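PDB 6GF7: zona pellucida sperm-binding protein 1 from Gallus gallus, which is an egg-coat glycoprotein, represented here by its N-terminal Ig-like domain, and probably helps to build and cross-link the filaments of the avian zona pellucida. Local coordinates for residues R29-K34 and G61-S66; Q9-C14 and L22-R27. The protein carries 2 engineered substitutions. All blocks are in the same frame, centred on the assembly; numbering follows the deposited sequence.

Interaction 1: residues R29-K34 and G61-S66. With ZN (zinc ion), chain F; ZN (zinc ion), chain G.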
loop_
_atom_site.group_PDB
_atom_site.type_symbol
_atom_site.label_atom_id
_atom_site.label_comp_id
_atom_site.label_asym_id
_atom_site.label_seq_id
_atom_site.Cartn_x
_atom_site.Cartn_y
_atom_site.Cartn_z
ATOM N N ARG A 29 22.240 1.747 13.620
ATOM C CA ARG A 29 20.817 1.517 13.419
ATOM C C ARG A 29 20.494 1.518 11.933
ATOM O O ARG A 29 21.321 1.871 11.090
ATOM C CB ARG A 29 19.990 2.592 14.125
ATOM C CG ARG A 29 20.028 2.552 15.630
ATOM C CD ARG A 29 19.176 3.665 16.212
ATOM N NE ARG A 29 19.060 3.560 17.663
ATOM C CZ ARG A 29 18.251 4.309 18.405
ATOM N NH1 ARG A 29 17.483 5.225 17.832
ATOM N NH2 ARG A 29 18.203 4.139 19.718
ATOM N N THR A 30 19.271 1.102 11.614
ATOM C CA THR A 30 18.796 1.130 10.240
ATOM C C THR A 30 17.369 1.660 10.200
ATOM O O THR A 30 16.698 1.808 11.227
ATOM C CB THR A 30 18.869 -0.253 9.586
ATOM O OG1 THR A 30 18.425 -0.157 8.228
ATOM C CG2 THR A 30 17.996 -1.246 10.338
ATOM N N VAL A 31 16.909 1.952 8.986
ATOM C CA VAL A 31 15.595 2.528 8.749
ATOM C C VAL A 31 14.846 1.625 7.784
ATOM O O VAL A 31 15.412 1.154 6.791
ATOM C CB VAL A 31 15.697 3.962 8.179
ATOM C CG1 VAL A 31 14.317 4.553 7.924
ATOM C CG2 VAL A 31 16.502 4.858 9.107
ATOM N N HIS A 32 13.583 1.367 8.088
ATOM C CA HIS A 32 12.662 0.713 7.172
ATOM C C HIS A 32 11.572 1.713 6.810
ATOM O O HIS A 32 11.026 2.385 7.692
ATOM C CB HIS A 32 12.071 -0.555 7.783
ATOM C CG HIS A 32 13.005 -1.722 7.753
ATOM N ND1 HIS A 32 12.584 -3.022 7.937
ATOM C CD2 HIS A 32 14.347 -1.783 7.583
ATOM C CE1 HIS A 32 13.623 -3.834 7.868
ATOM N NE2 HIS A 32 14.706 -3.107 7.659
ATOM N N PHE A 33 11.292 1.845 5.520
ATOM C CA PHE A 33 10.308 2.801 5.041
ATOM C C PHE A 33 8.952 2.125 4.853
ATOM O O PHE A 33 8.863 0.998 4.354
ATOM C CB PHE A 33 10.767 3.413 3.725
ATOM C CG PHE A 33 12.032 4.209 3.843
ATOM C CD1 PHE A 33 13.257 3.579 3.730
ATOM C CD2 PHE A 33 12.007 5.569 4.091
ATOM C CE1 PHE A 33 14.431 4.291 3.832
ATOM C CE2 PHE A 33 13.182 6.289 4.199
ATOM C CZ PHE A 33 14.395 5.649 4.071
ATOM N N LYS A 34 7.891 2.828 5.231
ATOM C CA LYS A 34 6.535 2.362 4.982
ATOM C C LYS A 34 5.713 3.501 4.400
ATOM O O LYS A 34 5.708 4.609 4.944
ATOM C CB LYS A 34 5.877 1.857 6.271
ATOM C CG LYS A 34 6.489 0.609 6.845
ATOM C CD LYS A 34 5.762 0.199 8.115
ATOM C CE LYS A 34 6.379 -1.041 8.734
ATOM N NZ LYS A 34 5.660 -1.431 9.976
ATOM N N GLY A 61 26.729 6.198 5.428
ATOM C CA GLY A 61 25.743 5.455 6.197
ATOM C C GLY A 61 24.286 5.734 5.869
ATOM O O GLY A 61 23.408 5.150 6.513
ATOM N N GLY A 62 23.996 6.596 4.897
ATOM C CA GLY A 62 22.623 6.993 4.654
ATOM C C GLY A 62 21.812 5.929 3.938
ATOM O O GLY A 62 22.321 5.153 3.132
ATOM N N LEU A 63 20.516 5.906 4.241
ATOM C CA LEU A 63 19.561 5.016 3.593
ATOM C C LEU A 63 18.663 5.838 2.683
ATOM O O LEU A 63 18.064 6.824 3.123
ATOM C CB LEU A 63 18.734 4.262 4.632
ATOM C CG LEU A 63 19.613 3.453 5.584
ATOM C CD1 LEU A 63 18.836 3.026 6.791
ATOM C CD2 LEU A 63 20.161 2.242 4.873
ATOM N N ILE A 64 18.574 5.431 1.421
ATOM C CA ILE A 64 17.880 6.187 0.386
ATOM C C ILE A 64 16.600 5.463 -0.005
ATOM O O ILE A 64 16.632 4.277 -0.359
ATOM C CB ILE A 64 18.771 6.382 -0.848
ATOM C CG1 ILE A 64 20.144 6.902 -0.432
ATOM C CG2 ILE A 64 18.102 7.342 -1.825
ATOM C CD1 ILE A 64 21.181 6.800 -1.522
ATOM N N PHE A 65 15.484 6.177 0.035
ATOM C CA PHE A 65 14.234 5.701 -0.539
ATOM C C PHE A 65 13.917 6.595 -1.734
ATOM O O PHE A 65 13.678 7.796 -1.574
ATOM C CB PHE A 65 13.108 5.705 0.492
ATOM C CG PHE A 65 11.737 5.534 -0.112
ATOM C CD1 PHE A 65 11.414 4.404 -0.844
ATOM C CD2 PHE A 65 10.757 6.486 0.088
ATOM C CE1 PHE A 65 10.151 4.250 -1.394
ATOM C CE2 PHE A 65 9.494 6.331 -0.453
ATOM C CZ PHE A 65 9.191 5.208 -1.193
ATOM N N SER A 66 13.923 6.009 -2.927
ATOM C CA SER A 66 13.589 6.719 -4.150
ATOM C C SER A 66 12.170 6.356 -4.544
ATOM O O SER A 66 11.766 5.198 -4.423
ATOM C CB SER A 66 14.535 6.350 -5.297
ATOM O OG SER A 66 15.888 6.616 -4.994
HETATM ZN ZN ZN F . 10.616 -3.599 8.269
HETATM ZN ZN ZN G . 7.023 -1.638 11.810
HETATM O O HOH W 1 9.414 -2.927 9.968
HETATM O O HOH W 2 10.978 -5.698 7.754
HETATM O O HOH W 3 5.883 -1.022 13.571
#
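Strands 30-34 and 63-66 run nearly parallel, their N-to-C directions 13° apart, but at 8.4 Å between axes they share no hydrogen bond: they belong to the two facing sheets of the Ig-like beta-sandwich, and Val-31 and Phe-33 meet Leu-63 and Phe-65 in its core. Phe-33 turns its CG away from its own carbonyl carbon (chi1 -63°), which carries the ring across to the other sheet. There Phe-65 sets its CB over the centre of one face, 3.6 Å from the Phe-33 ring centroid, a CH-pi contact. The two rings are only roughly parallel, with planes at 26°, and slid apart until they barely overlap. On the opposite face Val-31 CG1 sits toward the rim, while Leu-63 O lies at the ring edge, 4.0 Å from Phe-33 CZ. Leu-63 reaches back with its CD1, 3.6 Å from Val-31 CB, and the same methyl approaches the hydroxyl of Thr-30. Replacing Phe-33 by an alanine would probably open a gap between the sheets and deprive Phe-65 CB and Val-31 CG1 of the aromatic surface between them. His-32 and Lys-34, by contrast, start out from the other face of their sheet and bind zinc: His-32 ND1 holds one ion at 2.1 Å, together with Glu-44, and the extended Lys-34 chain ends with NZ 2.3 Å from a second, shared with Glu-88.

Interaction 2: residues Q9-C14 and L22-R27. With ZN (zinc ion), chain E.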
loop_
_atom_site.group_PDB
_atom_site.type_symbol
_atom_site.label_atom_id
_atom_site.label_comp_id
_atom_site.label_asym_id
_atom_site.label_seq_id
_atom_site.Cartn_x
_atom_site.Cartn_y
_atom_site.Cartn_z
ATOM N N GLN A 9 18.064 12.023 11.717
ATOM C CA GLN A 9 18.167 13.099 10.744
ATOM C C GLN A 9 17.754 12.591 9.371
ATOM O O GLN A 9 18.326 11.619 8.863
ATOM C CB GLN A 9 19.588 13.658 10.701
ATOM C CG GLN A 9 19.978 14.428 11.945
ATOM C CD GLN A 9 21.233 15.250 11.732
ATOM O OE1 GLN A 9 21.820 15.231 10.647
ATOM N NE2 GLN A 9 21.648 15.982 12.761
ATOM N N TYR A 10 16.783 13.271 8.763
ATOM C CA TYR A 10 16.298 12.897 7.445
ATOM C C TYR A 10 15.791 14.125 6.700
ATOM O O TYR A 10 15.340 15.104 7.301
ATOM C CB TYR A 10 15.189 11.842 7.536
ATOM C CG TYR A 10 13.938 12.352 8.196
ATOM C CD1 TYR A 10 12.945 12.979 7.458
ATOM C CD2 TYR A 10 13.749 12.209 9.564
ATOM C CE1 TYR A 10 11.794 13.455 8.066
ATOM C CE2 TYR A 10 12.600 12.677 10.181
ATOM C CZ TYR A 10 11.629 13.302 9.427
ATOM O OH TYR A 10 10.488 13.774 10.031
ATOM N N HIS A 11 15.844 14.038 5.379
ATOM C CA HIS A 11 15.395 15.105 4.500
ATOM C C HIS A 11 15.074 14.480 3.153
ATOM O O HIS A 11 15.582 13.407 2.819
ATOM C CB HIS A 11 16.444 16.212 4.354
ATOM C CG HIS A 11 17.530 15.890 3.379
ATOM N ND1 HIS A 11 18.662 15.187 3.732
ATOM C CD2 HIS A 11 17.660 16.179 2.063
ATOM C CE1 HIS A 11 19.442 15.056 2.674
ATOM N NE2 HIS A 11 18.857 15.648 1.649
ATOM N N TYR A 12 14.187 15.122 2.407
ATOM C CA TYR A 12 13.864 14.642 1.074
ATOM C C TYR A 12 14.195 15.693 0.027
ATOM O O TYR A 12 14.210 16.895 0.304
ATOM C CB TYR A 12 12.394 14.216 0.971
ATOM C CG TYR A 12 11.364 15.325 0.959
ATOM C CD1 TYR A 12 10.786 15.761 2.141
ATOM C CD2 TYR A 12 10.920 15.886 -0.234
ATOM C CE1 TYR A 12 9.817 16.749 2.146
ATOM C CE2 TYR A 12 9.953 16.880 -0.240
ATOM C CZ TYR A 12 9.404 17.307 0.957
ATOM O OH TYR A 12 8.439 18.292 0.973
ATOM N N ASP A 13 14.490 15.212 -1.175
ATOM C CA ASP A 13 14.829 16.051 -2.312
ATOM C C ASP A 13 13.853 15.763 -3.440
ATOM O O ASP A 13 13.493 14.606 -3.680
ATOM C CB ASP A 13 16.253 15.793 -2.805
ATOM C CG ASP A 13 17.298 16.161 -1.786
ATOM O OD1 ASP A 13 17.045 17.085 -0.978
ATOM O OD2 ASP A 13 18.380 15.535 -1.813
ATOM N N CYS A 14 13.448 16.813 -4.148
ATOM C CA CYS A 14 12.580 16.681 -5.307
ATOM C C CYS A 14 13.426 16.728 -6.574
ATOM O O CYS A 14 14.269 17.617 -6.726
ATOM C CB CYS A 14 11.534 17.792 -5.313
ATOM S SG CYS A 14 10.470 17.844 -3.834
ATOM N N LEU A 22 16.157 10.705 2.186
ATOM C CA LEU A 22 17.435 10.325 2.768
ATOM C C LEU A 22 17.330 10.292 4.281
ATOM O O LEU A 22 16.894 11.265 4.903
ATOM C CB LEU A 22 18.540 11.293 2.347
ATOM C CG LEU A 22 18.769 11.476 0.849
ATOM C CD1 LEU A 22 19.952 12.377 0.629
ATOM C CD2 LEU A 22 19.030 10.153 0.204
ATOM N N ALA A 23 17.759 9.188 4.865
ATOM C CA ALA A 23 17.792 9.033 6.306
ATOM C C ALA A 23 19.198 8.615 6.697
ATOM O O ALA A 23 19.823 7.793 6.018
ATOM C CB ALA A 23 16.767 8.001 6.786
ATOM N N TYR A 24 19.708 9.214 7.769
ATOM C CA TYR A 24 21.036 8.897 8.286
ATOM C C TYR A 24 20.887 8.374 9.706
ATOM O O TYR A 24 20.885 9.158 10.669
ATOM C CB TYR A 24 21.940 10.125 8.239
ATOM C CG TYR A 24 22.143 10.659 6.845
ATOM C CD1 TYR A 24 23.176 10.181 6.043
ATOM C CD2 TYR A 24 21.299 11.626 6.319
ATOM C CE1 TYR A 24 23.370 10.662 4.759
ATOM C CE2 TYR A 24 21.484 12.114 5.029
ATOM C CZ TYR A 24 22.522 11.628 4.257
ATOM O OH TYR A 24 22.719 12.104 2.978
ATOM N N PRO A 25 20.768 7.066 9.891
ATOM C CA PRO A 25 20.634 6.539 11.248
ATOM C C PRO A 25 21.996 6.514 11.919
ATOM O O PRO A 25 23.043 6.456 11.270
ATOM C CB PRO A 25 20.071 5.127 11.040
ATOM C CG PRO A 25 20.400 4.771 9.620
ATOM C CD PRO A 25 20.815 6.006 8.870
ATOM N N THR A 26 21.966 6.556 13.238
ATOM C CA THR A 26 23.178 6.605 14.033
ATOM C C THR A 26 23.354 5.316 14.818
ATOM O O THR A 26 22.421 4.523 14.973
ATOM C CB THR A 26 23.135 7.804 14.990
ATOM O OG1 THR A 26 24.366 7.889 15.718
ATOM C CG2 THR A 26 21.966 7.665 15.972
ATOM N N ARG A 27 24.583 5.105 15.290
ATOM C CA ARG A 27 24.881 4.048 16.255
ATOM C C ARG A 27 24.535 2.662 15.715
ATOM O O ARG A 27 23.979 1.825 16.428
ATOM C CB ARG A 27 24.137 4.312 17.569
ATOM C CG ARG A 27 24.292 5.740 18.076
ATOM C CD ARG A 27 23.467 6.011 19.325
ATOM N NE ARG A 27 24.138 5.599 20.551
ATOM C CZ ARG A 27 23.602 5.721 21.761
ATOM N NH1 ARG A 27 22.389 6.240 21.894
ATOM N NH2 ARG A 27 24.278 5.328 22.833
HETATM ZN ZN ZN E . 19.557 15.967 -0.232
HETATM O O HOH W 4 20.516 17.932 -0.437
HETATM O O HOH W 5 21.399 14.801 -0.501
#
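His-11 holds CG between its backbone N and carbonyl carbon (chi1 80°), which swings the imidazole alongside Leu-22, whereas Asp-13 keeps CG opposite its carbonyl carbon (chi1 -64°) and brings its carboxylate up to the same zinc ion. The metal takes His-11 NE2 at 2.0 Å and Asp-13 OD2 at 2.0 Å, and two waters complete its four ligands. Asp-13 OD1 lies at the edge of the imidazole, in the ring plane; the two ligands are two residues apart on one strand, which puts them on the same side of it. Across the strands, His-11 and Leu-22 point the same way, with CD1 of Leu-22 3.4 Å from His-11 CE1, and Tyr-24 comes to the imidazole edge through CE2. The backbone beneath is an antiparallel beta hairpin. His-11 and Leu-22 form a hydrogen-bonded pair, His-11 N giving to Leu-22 O at 3.0 Å and Leu-22 N to His-11 O at 2.8 Å; Tyr-24 N adds a further bond to Gln-9 O. On the other face the non-hydrogen-bonded pair Tyr-10 and Ala-23 bring their CB atoms together, 4.2 Å apart. Tyr-12 also turns to that side and gives its OH to a hydrogen bond with Thr-105 O. Binding through NE2 probably places the imidazole proton on ND1, and the zinc would probably offset the negative charge of Asp-13, with the two waters filling the coordination positions that the protein does not supply.

Overall arrangement
Interaction 1 lies in the buried interior and joins the two sheets of the sandwich, whereas interaction 2 sits at the surface and joins neighbouring strands within one of them. Strand 18-24 connects the two: it pairs with strand 9-14 along one side and with strand 63-68 along the other, where Leu-63 N probably bonds to Ala-23 O, and Leu-22 packs on Ile-64. The chemistry follows the place. Between the sheets, 29-34 and 61-66 rely on apolar and aromatic packing, while 9-14 and 22-27 rely on backbone hydrogen bonds. Zinc sits on outward faces in both, with ligands drawn from different strands in interaction 1 but from a single strand in interaction 2.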